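Cystathionine gamma-lyase (Saccharomyces cerevisiae, PDB 1N8P) is a pyridoxal-5'-phosphate-dependent enzyme of the Cys/Met metabolism family, built as a tetramer whose subunits share their cofactor sites. Local coordinates at residues A[6-11]-A[65-70]; A[49-54]-A[235-240]; A[86-91]-A[111-116]; A[320-325]-A[366-371]. All coordinates share one frame; numbering follows the deposited sequence.

Near the N terminus, contact 1 closes the first loop, bringing helix 8-14 back against the end of helix 55-67. Contact 2 opens inside that loop at 49-54 and closes at 235-240, so the two cross. Its long loop takes in all seven strands of the large domain's sheet, and contact 3 is nested within it, joining helices 79-88 and 104-112 on either side of strand 95-99 in sequence. Contact 4 follows in series, pressing helix 316-325 on strand 367-371 of the C-terminal five-stranded sheet, about 35 Å from contact 1 between centres and across the chain's centre. Contacts 2, 3 and 4 all touch the third subunit.

Contact 1 of 4, residues A[6-11]-A[65-70]; sequences DKFATK and AALENA
F8 and L67 meet at about a right angle, and the leucine fork carries the contact. Its CD2 methyl sits over one face of the F8 ring, 4.2 Å from the ring centroid and 18° off the normal, a CH-pi contact displaced a little toward the rim. The rest of the leucine follows the ring's outer end: L67 CB is 3.8 Å from F8 CE1, and L67 CD1 is 3.9 Å from F8 CZ. One helical turn further along, K11 closes on the same methyl, with K11 CB 3.9 Å from L67 CD2, which is thus held between two residues three apart on helix 8-14. K11 CD lies 3.9 Å from A66 O, and the chain bends only beyond it, at the third torsion.

The F8 ring reaches this far because its CG stands anti to the backbone N (chi1 -174°). Behind it, K7 occupies the N-cap position of the helix, while D379 of the second subunit accepts hydrogen bonds from K7 N and T10 OG1. On the other side the helix carrying L67 is brought to an end by a Schellman motif: N69 is the C-prime residue with positive phi, A70 N bonds to A65 O at 2.7 Å and N69 N to A66 O at 3.1 Å.

L253 of helix 253-271 and P184 of helix 183-186 each pack on both F8 and L67, and Y185 meets the F8 ring edge-to-face. Beyond the turn, E68 and A70 lie against A217 on strand 214-218, so the paired helices rest beside the sheet of the large domain.

Contact 2 of 4, residues A[49-54]-A[235-240]; sequences YSRSQN and GAIPSP. With PLP (pyridoxal-5'-phosphate), chain F.
R51 and N54 carry the 49-54 side of this contact, meeting I237 and P240, while Y49 turns to the cofactor. The Y49 hydroxyl lies 3.5 Å from O2P of pyridoxal-5'-phosphate, and its ring sets an edge against the R51 guanidinium, with Y49 CD2 3.6 Å above the guanidinium plane. R51 itself has two jobs. Its aliphatic part packs across the end of I237 at about a right angle, R51 CG 3.4 Å from I237 CD1, and R51 CD passes 4.3 Å from G235 CA. A bend at the third torsion (chi3 46°) then swings the guanidinium to the phosphate, edge on, with R51 NE 3.6 Å from O2P of pyridoxal-5'-phosphate. R51 NH1 also makes a weak hydrogen bond to N232 O at the end of helix 221-234. Further along, Q53 OE1 accepts N54 N at 2.9 Å, in the carbonyl plane and on a lone pair, though the bond is bent (133° at the hydrogen), and N54 packs its side chain against the P240 ring.

The cofactor is held by S200, G79 and S80 of the third subunit, so Y49 and R51 serve a neighbour's site. A phenol and a guanidinium beside a phosphate, contributed across a subunit interface, are a familiar feature of this family. The distances are longer than direct bonds, but the positive charge probably still helps to balance the phosphate.

Contact 3 of 4, residues A[86-91]-A[111-116]; sequences ILQSLP and TKVANA
Q88 and V113 bring their backbones close, with CA atoms 5.9 Å apart, where the ends of helices 79-88 and 104-112 converge. V113 directs its side chain at the other segment and lays both methyls along one side of Q88. V113 CG1, anti to the backbone N (chi1 165°), lies against the base of the glutamine, 3.5 Å from both Q88 CA and Q88 CB. V113 CG2 turns along the glutamine instead, reaching 3.7 Å from Q88 NE2, so the amide end runs past the methyl and crosses the valine at about a right angle. Q88 has its CG between the backbone N and the carbonyl carbon (chi1 74°), and the chain is extended from there. L87 completes the patch more loosely, its CB 4.4 Å from V113 CG1.

The turn beyond Q88 is tied back by S89, whose OG donates to I86 O at 2.8 Å, and by L90 N, which bonds to L87 O. The Q88 side chain also touches L230 and I234 of helix 221-234, while N115 of the third subunit packs on it. L87 also packs on Y109 and F110 of helix 104-112 and on L141 of strand 139-144.

Between the two segments the chain makes strand 95-99, so the contact joins the helices before and after one strand of the parallel run in the sheet. This is the layered alpha/beta build of the large domain in fold-type I pyridoxal-5'-phosphate enzymes, and helix 79-88 starts at the cofactor pocket with G79 and S80.

Contact 4 of 4, residues A[320-325]-A[366-371]; sequences SKFASS and DLVRIS
At the edge of the F322 ring, near its plane, lies I370 CG2, 4.3 Å from F322 CE2, while V368 CG1 comes in obliquely, 3.6 Å from F322 CD2 and 3.7 Å from F322 CE2. The second valine methyl, V368 CG2, touches less closely, 4.1 Å from F322 CD2. Beyond the two segments, F310 packs edge-to-face with F322, and I384 and A387 of helix 377-392 also touch the F322 side chain. F322 leaves the helix with CG anti to the backbone N (chi1 -176°), which carries the ring out from helix 316-325 toward the strand.

V368 and I370 share one face of the strand because side chains alternate along it, and R369 between them points the other way, forming a salt bridge with E343 and a hydrogen bond with N149. Strand 367-371 is the central one of the five-stranded, mostly antiparallel sheet of the C-terminal domain, with backbone bonds to F310 and I308 on one neighbour and to E343 and L341 on the other. Helices 316-325 and 377-392 lie on the face that V368 and I370 present, as in the alpha/beta small domain of fold-type I enzymes.

At the close of helix 316-325, K321 O takes two donors: S325 N at 2.8 Å, and S325 OG at 2.9 Å, the latter well above the carbonyl plane, 69° out of it. S320 and A323, on another side of this helix, pack against P40 of the third subunit.

Contact 1 of 4, residues A[6-11]-A[65-70]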
loop_
_atom_site.group_PDB
_atom_site.type_symbol
_atom_site.label_atom_id
_atom_site.label_comp_id
_atom_site.label_asym_id
_atom_site.label_seq_id
_atom_site.Cartn_x
_atom_site.Cartn_y
_atom_site.Cartn_z
ATOM N N ASP A 6 -17.296 -27.707 3.781
ATOM C CA ASP A 6 -15.940 -28.222 3.839
ATOM C C ASP A 6 -15.365 -27.867 5.212
ATOM O O ASP A 6 -16.056 -27.285 6.052
ATOM C CB ASP A 6 -15.119 -27.566 2.743
ATOM C CG ASP A 6 -15.648 -27.885 1.368
ATOM O OD1 ASP A 6 -15.483 -29.030 0.934
ATOM O OD2 ASP A 6 -16.242 -27.010 0.716
ATOM N N LYS A 7 -14.102 -28.199 5.441
ATOM C CA LYS A 7 -13.476 -27.918 6.722
ATOM C C LYS A 7 -12.954 -26.482 6.832
ATOM O O LYS A 7 -12.743 -25.784 5.827
ATOM C CB LYS A 7 -12.343 -28.897 6.943
ATOM C CG LYS A 7 -12.761 -30.353 6.883
ATOM C CD LYS A 7 -13.682 -30.678 8.032
ATOM C CE LYS A 7 -13.450 -32.083 8.570
ATOM N NZ LYS A 7 -14.118 -32.224 9.900
ATOM N N PHE A 8 -12.722 -26.060 8.072
ATOM C CA PHE A 8 -12.241 -24.707 8.390
ATOM C C PHE A 8 -11.092 -24.168 7.549
ATOM O O PHE A 8 -11.108 -23.002 7.189
ATOM C CB PHE A 8 -11.830 -24.617 9.860
ATOM C CG PHE A 8 -11.464 -23.242 10.283
ATOM C CD1 PHE A 8 -12.354 -22.476 11.020
ATOM C CD2 PHE A 8 -10.249 -22.688 9.904
ATOM C CE1 PHE A 8 -12.048 -21.173 11.374
ATOM C CE2 PHE A 8 -9.933 -21.399 10.252
ATOM C CZ PHE A 8 -10.831 -20.632 10.987
ATOM N N ALA A 9 -10.081 -24.983 7.273
ATOM C CA ALA A 9 -8.963 -24.502 6.464
ATOM C C ALA A 9 -9.454 -24.198 5.054
ATOM O O ALA A 9 -8.982 -23.241 4.436
ATOM C CB ALA A 9 -7.843 -25.536 6.421
ATOM N N THR A 10 -10.414 -24.993 4.555
ATOM C CA THR A 10 -10.964 -24.788 3.211
ATOM C C THR A 10 -11.775 -23.502 3.159
ATOM O O THR A 10 -11.727 -22.737 2.186
ATOM C CB THR A 10 -11.907 -25.935 2.759
ATOM O OG1 THR A 10 -11.269 -27.208 2.939
ATOM C CG2 THR A 10 -12.284 -25.748 1.267
ATOM N N LYS A 11 -12.548 -23.246 4.198
ATOM C CA LYS A 11 -13.318 -22.023 4.177
ATOM C C LYS A 11 -12.388 -20.823 4.254
ATOM O O LYS A 11 -12.600 -19.840 3.556
ATOM C CB LYS A 11 -14.319 -22.013 5.315
ATOM C CG LYS A 11 -15.595 -22.793 5.000
ATOM C CD LYS A 11 -16.501 -22.926 6.221
ATOM C CE LYS A 11 -16.485 -24.340 6.790
ATOM N NZ LYS A 11 -17.373 -24.411 7.986
ATOM N N ALA A 65 -17.441 -14.261 8.682
ATOM C CA ALA A 65 -18.718 -14.888 9.021
ATOM C C ALA A 65 -18.655 -16.399 8.793
ATOM O O ALA A 65 -19.047 -17.188 9.662
ATOM C CB ALA A 65 -19.821 -14.285 8.175
ATOM N N ALA A 66 -18.158 -16.800 7.623
ATOM C CA ALA A 66 -18.030 -18.217 7.290
ATOM C C ALA A 66 -17.174 -18.939 8.289
ATOM O O ALA A 66 -17.498 -20.045 8.710
ATOM C CB ALA A 66 -17.423 -18.388 5.903
ATOM N N LEU A 67 -16.056 -18.338 8.666
ATOM C CA LEU A 67 -15.175 -19.016 9.612
ATOM C C LEU A 67 -15.876 -19.030 10.966
ATOM O O LEU A 67 -15.671 -19.929 11.792
ATOM C CB LEU A 67 -13.814 -18.304 9.698
ATOM C CG LEU A 67 -12.971 -18.101 8.428
ATOM C CD1 LEU A 67 -11.667 -17.439 8.838
ATOM C CD2 LEU A 67 -12.693 -19.413 7.716
ATOM N N GLU A 68 -16.734 -18.040 11.182
ATOM C CA GLU A 68 -17.454 -17.957 12.436
ATOM C C GLU A 68 -18.769 -18.727 12.393
ATOM O O GLU A 68 -19.620 -18.539 13.259
ATOM C CB GLU A 68 -17.728 -16.512 12.782
ATOM C CG GLU A 68 -17.884 -16.284 14.263
ATOM C CD GLU A 68 -16.655 -16.737 15.037
ATOM O OE1 GLU A 68 -15.615 -16.061 14.956
ATOM O OE2 GLU A 68 -16.725 -17.784 15.725
ATOM N N ASN A 69 -18.920 -19.604 11.399
ATOM C CA ASN A 69 -20.128 -20.415 11.212
ATOM C C ASN A 69 -21.315 -19.523 11.355
ATOM O O ASN A 69 -22.234 -19.844 12.085
ATOM C CB ASN A 69 -20.231 -21.516 12.264
ATOM C CG ASN A 69 -21.371 -22.482 11.981
ATOM O OD1 ASN A 69 -21.628 -22.807 10.827
ATOM N ND2 ASN A 69 -22.039 -22.957 13.027
ATOM N N ALA A 70 -21.296 -18.400 10.658
ATOM C CA ALA A 70 -22.372 -17.437 10.763
ATOM C C ALA A 70 -22.914 -16.940 9.432
ATOM O O ALA A 70 -22.250 -16.967 8.400
ATOM C CB ALA A 70 -21.906 -16.247 11.604
#

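Contact 2 of 4, residues A[49-54]-A[235-240]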
loop_
_atom_site.group_PDB
_atom_site.type_symbol
_atom_site.label_atom_id
_atom_site.label_comp_id
_atom_site.label_asym_id
_atom_site.label_seq_id
_atom_site.Cartn_x
_atom_site.Cartn_y
_atom_site.Cartn_z
ATOM N N TYR A 49 -21.497 3.145 -3.631
ATOM C CA TYR A 49 -20.602 3.992 -2.848
ATOM C C TYR A 49 -19.745 3.216 -1.843
ATOM O O TYR A 49 -20.260 2.466 -0.999
ATOM C CB TYR A 49 -21.379 5.079 -2.108
ATOM C CG TYR A 49 -20.461 6.159 -1.571
ATOM C CD1 TYR A 49 -19.614 6.869 -2.439
ATOM C CD2 TYR A 49 -20.402 6.445 -0.201
ATOM C CE1 TYR A 49 -18.735 7.829 -1.965
ATOM C CE2 TYR A 49 -19.516 7.412 0.290
ATOM C CZ TYR A 49 -18.681 8.101 -0.603
ATOM O OH TYR A 49 -17.785 9.053 -0.151
ATOM N N SER A 50 -18.432 3.411 -1.949
ATOM C CA SER A 50 -17.461 2.758 -1.072
ATOM C C SER A 50 -17.976 2.486 0.353
ATOM O O SER A 50 -18.006 1.327 0.820
ATOM C CB SER A 50 -16.185 3.607 -1.001
ATOM O OG SER A 50 -15.323 3.155 0.034
ATOM N N ARG A 51 -18.381 3.562 1.028
ATOM C CA ARG A 51 -18.870 3.494 2.403
ATOM C C ARG A 51 -20.029 2.526 2.574
ATOM O O ARG A 51 -19.986 1.623 3.424
ATOM C CB ARG A 51 -19.268 4.889 2.890
ATOM C CG ARG A 51 -19.759 4.904 4.314
ATOM C CD ARG A 51 -19.540 6.267 4.917
ATOM N NE ARG A 51 -19.968 7.316 3.997
ATOM C CZ ARG A 51 -21.201 7.423 3.495
ATOM N NH1 ARG A 51 -22.143 6.544 3.821
ATOM N NH2 ARG A 51 -21.498 8.413 2.661
ATOM N N SER A 52 -21.065 2.710 1.765
ATOM C CA SER A 52 -22.218 1.825 1.838
ATOM C C SER A 52 -21.783 0.386 1.599
ATOM O O SER A 52 -22.468 -0.549 2.032
ATOM C CB SER A 52 -23.272 2.208 0.803
ATOM O OG SER A 52 -24.386 1.331 0.901
ATOM N N GLN A 53 -20.654 0.220 0.906
ATOM C CA GLN A 53 -20.091 -1.106 0.616
ATOM C C GLN A 53 -19.060 -1.075 -0.500
ATOM O O GLN A 53 -19.233 -0.352 -1.482
ATOM C CB GLN A 53 -21.195 -2.100 0.223
ATOM C CG GLN A 53 -20.704 -3.455 -0.318
ATOM C CD GLN A 53 -20.122 -4.346 0.748
ATOM O OE1 GLN A 53 -19.088 -4.039 1.334
ATOM N NE2 GLN A 53 -20.785 -5.459 1.011
ATOM N N ASN A 54 -17.996 -1.866 -0.333
ATOM C CA ASN A 54 -16.924 -2.006 -1.323
ATOM C C ASN A 54 -16.456 -3.459 -1.265
ATOM O O ASN A 54 -16.470 -4.075 -0.206
ATOM C CB ASN A 54 -15.750 -1.076 -1.011
ATOM C CG ASN A 54 -14.792 -1.658 0.027
ATOM O OD1 ASN A 54 -14.887 -1.343 1.216
ATOM N ND2 ASN A 54 -13.866 -2.514 -0.419
ATOM N N GLY A 235 -20.297 5.809 9.915
ATOM C CA GLY A 235 -19.076 5.755 9.125
ATOM C C GLY A 235 -17.801 5.184 9.743
ATOM O O GLY A 235 -16.721 5.324 9.174
ATOM N N ALA A 236 -17.895 4.550 10.906
ATOM C CA ALA A 236 -16.714 3.968 11.533
ATOM C C ALA A 236 -16.328 2.723 10.752
ATOM O O ALA A 236 -16.257 1.621 11.303
ATOM C CB ALA A 236 -17.018 3.606 12.946
ATOM N N ILE A 237 -16.071 2.900 9.463
ATOM C CA ILE A 237 -15.730 1.777 8.601
ATOM C C ILE A 237 -14.257 1.597 8.397
ATOM O O ILE A 237 -13.486 2.542 8.472
ATOM C CB ILE A 237 -16.391 1.923 7.242
ATOM C CG1 ILE A 237 -16.300 3.391 6.805
ATOM C CG2 ILE A 237 -17.848 1.416 7.320
ATOM C CD1 ILE A 237 -16.824 3.666 5.413
ATOM N N PRO A 238 -13.845 0.358 8.115
ATOM C CA PRO A 238 -12.442 0.028 7.900
ATOM C C PRO A 238 -12.076 0.515 6.527
ATOM O O PRO A 238 -12.962 0.856 5.758
ATOM C CB PRO A 238 -12.455 -1.488 8.002
ATOM C CG PRO A 238 -13.757 -1.843 7.286
ATOM C CD PRO A 238 -14.722 -0.796 7.809
ATOM N N SER A 239 -10.796 0.544 6.191
ATOM C CA SER A 239 -10.423 1.009 4.874
ATOM C C SER A 239 -10.301 -0.183 3.946
ATOM O O SER A 239 -10.131 -1.318 4.403
ATOM C CB SER A 239 -9.109 1.765 4.930
ATOM O OG SER A 239 -8.100 1.047 4.240
ATOM N N PRO A 240 -10.410 0.047 2.628
ATOM C CA PRO A 240 -10.300 -1.058 1.698
ATOM C C PRO A 240 -8.977 -1.762 1.844
ATOM O O PRO A 240 -8.911 -2.992 1.747
ATOM C CB PRO A 240 -10.440 -0.377 0.351
ATOM C CG PRO A 240 -11.359 0.718 0.613
ATOM C CD PRO A 240 -10.856 1.264 1.929
HETATM N N1 PLP F . -19.434 16.758 4.083
HETATM C C2 PLP F . -19.238 17.419 2.878
HETATM C C2A PLP F . -19.346 18.939 2.996
HETATM C C3 PLP F . -19.014 16.554 1.688
HETATM O O3 PLP F . -18.834 17.235 0.548
HETATM C C4 PLP F . -19.014 15.155 1.823
HETATM C C4A PLP F . -18.790 14.312 0.650
HETATM C C5 PLP F . -19.242 14.561 3.197
HETATM C C6 PLP F . -19.445 15.396 4.280
HETATM C C5A PLP F . -19.110 13.008 3.393
HETATM O O4P PLP F . -17.821 12.626 3.898
HETATM P P PLP F . -17.447 11.088 4.279
HETATM O O1P PLP F . -15.972 11.154 4.330
HETATM O O2P PLP F . -18.006 10.193 3.153
HETATM O O3P PLP F . -18.164 10.699 5.489
#

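Contact 3 of 4, residues A[86-91]-A[111-116]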
loop_
_atom_site.group_PDB
_atom_site.type_symbol
_atom_site.label_atom_id
_atom_site.label_comp_id
_atom_site.label_asym_id
_atom_site.label_seq_id
_atom_site.Cartn_x
_atom_site.Cartn_y
_atom_site.Cartn_z
ATOM N N ILE A 86 -22.538 -1.601 18.554
ATOM C CA ILE A 86 -23.456 -2.466 19.266
ATOM C C ILE A 86 -24.126 -1.728 20.436
ATOM O O ILE A 86 -25.329 -1.874 20.666
ATOM C CB ILE A 86 -22.750 -3.722 19.805
ATOM C CG1 ILE A 86 -22.119 -4.518 18.659
ATOM C CG2 ILE A 86 -23.767 -4.605 20.527
ATOM C CD1 ILE A 86 -21.459 -5.870 19.118
ATOM N N LEU A 87 -23.368 -0.930 21.172
ATOM C CA LEU A 87 -23.966 -0.219 22.270
ATOM C C LEU A 87 -24.909 0.899 21.823
ATOM O O LEU A 87 -25.890 1.192 22.499
ATOM C CB LEU A 87 -22.882 0.345 23.169
ATOM C CG LEU A 87 -22.052 -0.710 23.895
ATOM C CD1 LEU A 87 -20.872 -0.052 24.574
ATOM C CD2 LEU A 87 -22.892 -1.427 24.921
ATOM N N GLN A 88 -24.632 1.535 20.691
ATOM C CA GLN A 88 -25.488 2.627 20.245
ATOM C C GLN A 88 -26.704 2.104 19.503
ATOM O O GLN A 88 -27.601 2.870 19.168
ATOM C CB GLN A 88 -24.697 3.618 19.375
ATOM C CG GLN A 88 -24.361 3.149 17.970
ATOM C CD GLN A 88 -23.145 3.881 17.374
ATOM O OE1 GLN A 88 -22.881 3.797 16.167
ATOM N NE2 GLN A 88 -22.394 4.590 18.224
ATOM N N SER A 89 -26.733 0.800 19.248
ATOM C CA SER A 89 -27.864 0.192 18.568
ATOM C C SER A 89 -28.888 -0.128 19.653
ATOM O O SER A 89 -30.032 -0.504 19.360
ATOM C CB SER A 89 -27.459 -1.101 17.829
ATOM O OG SER A 89 -27.290 -2.210 18.708
ATOM N N LEU A 90 -28.477 0.026 20.909
ATOM C CA LEU A 90 -29.384 -0.241 22.017
ATOM C C LEU A 90 -30.435 0.861 22.157
ATOM O O LEU A 90 -30.236 1.992 21.712
ATOM C CB LEU A 90 -28.620 -0.375 23.342
ATOM C CG LEU A 90 -27.738 -1.598 23.580
ATOM C CD1 LEU A 90 -27.314 -1.592 25.026
ATOM C CD2 LEU A 90 -28.465 -2.873 23.235
ATOM N N PRO A 91 -31.576 0.535 22.784
ATOM C CA PRO A 91 -32.618 1.548 22.952
ATOM C C PRO A 91 -32.144 2.587 23.963
ATOM O O PRO A 91 -31.537 2.235 24.974
ATOM C CB PRO A 91 -33.801 0.731 23.448
ATOM C CG PRO A 91 -33.130 -0.350 24.257
ATOM C CD PRO A 91 -31.974 -0.750 23.387
ATOM N N THR A 111 -19.707 3.564 28.412
ATOM C CA THR A 111 -19.898 4.888 28.996
ATOM C C THR A 111 -20.081 6.014 27.959
ATOM O O THR A 111 -21.004 6.828 28.067
ATOM C CB THR A 111 -18.695 5.222 29.890
ATOM O OG1 THR A 111 -18.587 4.226 30.913
ATOM C CG2 THR A 111 -18.843 6.609 30.517
ATOM N N LYS A 112 -19.202 6.061 26.962
ATOM C CA LYS A 112 -19.274 7.103 25.935
ATOM C C LYS A 112 -20.636 7.175 25.226
ATOM O O LYS A 112 -21.323 8.211 25.273
ATOM C CB LYS A 112 -18.154 6.905 24.912
ATOM N N VAL A 113 -21.020 6.087 24.557
ATOM C CA VAL A 113 -22.304 6.074 23.870
ATOM C C VAL A 113 -23.383 6.238 24.932
ATOM O O VAL A 113 -24.527 6.588 24.628
ATOM C CB VAL A 113 -22.513 4.769 23.060
ATOM C CG1 VAL A 113 -23.978 4.616 22.665
ATOM C CG2 VAL A 113 -21.639 4.801 21.809
ATOM N N ALA A 114 -22.998 5.984 26.182
ATOM C CA ALA A 114 -23.895 6.153 27.323
ATOM C C ALA A 114 -23.741 7.622 27.696
ATOM O O ALA A 114 -23.632 7.983 28.869
ATOM C CB ALA A 114 -23.460 5.264 28.484
ATOM N N ASN A 115 -23.700 8.451 26.659
ATOM C CA ASN A 115 -23.550 9.897 26.784
ATOM C C ASN A 115 -24.061 10.423 28.128
ATOM O O ASN A 115 -25.248 10.275 28.480
ATOM C CB ASN A 115 -24.258 10.589 25.606
ATOM C CG ASN A 115 -23.523 10.379 24.287
ATOM O OD1 ASN A 115 -22.766 11.238 23.853
ATOM N ND2 ASN A 115 -23.723 9.221 23.661
ATOM N N ALA A 116 -23.144 11.032 28.876
ATOM C CA ALA A 116 -23.449 11.569 30.189
ATOM C C ALA A 116 -23.699 10.409 31.146
ATOM O O ALA A 116 -22.941 10.211 32.092
ATOM C CB ALA A 116 -24.677 12.487 30.120
#

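Contact 4 of 4, residues A[320-325]-A[366-371]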
loop_
_atom_site.group_PDB
_atom_site.type_symbol
_atom_site.label_atom_id
_atom_site.label_comp_id
_atom_site.label_asym_id
_atom_site.label_seq_id
_atom_site.Cartn_x
_atom_site.Cartn_y
_atom_site.Cartn_z
ATOM N N SER A 320 8.750 -7.780 36.408
ATOM C CA SER A 320 9.263 -6.721 35.562
ATOM C C SER A 320 10.580 -7.234 34.967
ATOM O O SER A 320 10.899 -6.974 33.813
ATOM C CB SER A 320 9.506 -5.470 36.395
ATOM O OG SER A 320 9.436 -4.310 35.589
ATOM N N LYS A 321 11.329 -7.984 35.769
ATOM C CA LYS A 321 12.602 -8.561 35.354
ATOM C C LYS A 321 12.378 -9.496 34.164
ATOM O O LYS A 321 12.933 -9.291 33.083
ATOM C CB LYS A 321 13.200 -9.344 36.517
ATOM C CG LYS A 321 14.529 -10.001 36.227
ATOM C CD LYS A 321 15.639 -8.986 36.248
ATOM C CE LYS A 321 16.980 -9.665 36.354
ATOM N NZ LYS A 321 18.005 -8.690 36.819
ATOM N N PHE A 322 11.575 -10.531 34.392
ATOM C CA PHE A 322 11.219 -11.509 33.378
ATOM C C PHE A 322 10.832 -10.772 32.106
ATOM O O PHE A 322 11.359 -11.019 31.042
ATOM C CB PHE A 322 10.023 -12.322 33.861
ATOM C CG PHE A 322 9.630 -13.432 32.945
ATOM C CD1 PHE A 322 10.259 -14.651 33.021
ATOM C CD2 PHE A 322 8.619 -13.258 32.009
ATOM C CE1 PHE A 322 9.893 -15.684 32.182
ATOM C CE2 PHE A 322 8.251 -14.291 31.169
ATOM C CZ PHE A 322 8.890 -15.505 31.258
ATOM N N ALA A 323 9.905 -9.845 32.227
ATOM C CA ALA A 323 9.451 -9.098 31.084
ATOM C C ALA A 323 10.568 -8.453 30.269
ATOM O O ALA A 323 10.315 -7.934 29.183
ATOM C CB ALA A 323 8.455 -8.046 31.534
ATOM N N SER A 324 11.797 -8.474 30.773
ATOM C CA SER A 324 12.898 -7.864 30.037
ATOM C C SER A 324 14.049 -8.817 29.737
ATOM O O SER A 324 14.736 -8.685 28.736
ATOM C CB SER A 324 13.430 -6.666 30.808
ATOM O OG SER A 324 12.394 -5.744 31.096
ATOM N N SER A 325 14.256 -9.777 30.618
ATOM C CA SER A 325 15.323 -10.737 30.458
ATOM C C SER A 325 15.099 -11.602 29.229
ATOM O O SER A 325 16.028 -12.228 28.739
ATOM C CB SER A 325 15.397 -11.613 31.717
ATOM O OG SER A 325 15.385 -10.810 32.893
ATOM N N ASP A 366 2.146 -9.540 40.728
ATOM C CA ASP A 366 3.319 -10.342 40.372
ATOM C C ASP A 366 2.991 -11.341 39.269
ATOM O O ASP A 366 3.594 -12.399 39.175
ATOM C CB ASP A 366 3.909 -11.052 41.617
ATOM C CG ASP A 366 2.906 -11.983 42.331
ATOM O OD1 ASP A 366 1.734 -11.594 42.490
ATOM O OD2 ASP A 366 3.294 -13.094 42.762
ATOM N N LEU A 367 2.046 -10.962 38.417
ATOM C CA LEU A 367 1.591 -11.792 37.301
ATOM C C LEU A 367 2.148 -11.431 35.918
ATOM O O LEU A 367 2.019 -10.301 35.462
ATOM C CB LEU A 367 0.083 -11.708 37.210
ATOM C CG LEU A 367 -0.549 -12.499 36.082
ATOM C CD1 LEU A 367 -0.901 -13.893 36.603
ATOM C CD2 LEU A 367 -1.780 -11.757 35.590
ATOM N N VAL A 368 2.748 -12.403 35.244
ATOM C CA VAL A 368 3.274 -12.179 33.904
ATOM C C VAL A 368 2.339 -12.831 32.873
ATOM O O VAL A 368 1.994 -14.019 32.977
ATOM C CB VAL A 368 4.691 -12.779 33.738
ATOM C CG1 VAL A 368 5.088 -12.781 32.274
ATOM C CG2 VAL A 368 5.688 -11.977 34.538
ATOM N N ARG A 369 1.915 -12.044 31.893
ATOM C CA ARG A 369 1.047 -12.539 30.837
ATOM C C ARG A 369 1.811 -12.587 29.510
ATOM O O ARG A 369 2.425 -11.595 29.090
ATOM C CB ARG A 369 -0.160 -11.640 30.713
ATOM C CG ARG A 369 -0.946 -11.778 29.433
ATOM C CD ARG A 369 -2.076 -10.814 29.527
ATOM N NE ARG A 369 -2.611 -10.296 28.271
ATOM C CZ ARG A 369 -1.903 -9.717 27.311
ATOM N NH1 ARG A 369 -0.586 -9.591 27.422
ATOM N NH2 ARG A 369 -2.535 -9.187 26.274
ATOM N N ILE A 370 1.786 -13.749 28.862
ATOM C CA ILE A 370 2.491 -13.937 27.599
ATOM C C ILE A 370 1.643 -14.414 26.418
ATOM O O ILE A 370 0.765 -15.266 26.534
ATOM C CB ILE A 370 3.706 -14.879 27.766
ATOM C CG1 ILE A 370 3.272 -16.213 28.327
ATOM C CG2 ILE A 370 4.681 -14.281 28.750
ATOM C CD1 ILE A 370 4.434 -17.106 28.656
ATOM N N SER A 371 1.941 -13.806 25.277
ATOM C CA SER A 371 1.308 -14.042 23.986
ATOM C C SER A 371 2.274 -14.897 23.131
ATOM O O SER A 371 3.198 -14.366 22.500
ATOM C CB SER A 371 1.075 -12.674 23.331
ATOM O OG SER A 371 0.295 -12.741 22.165
#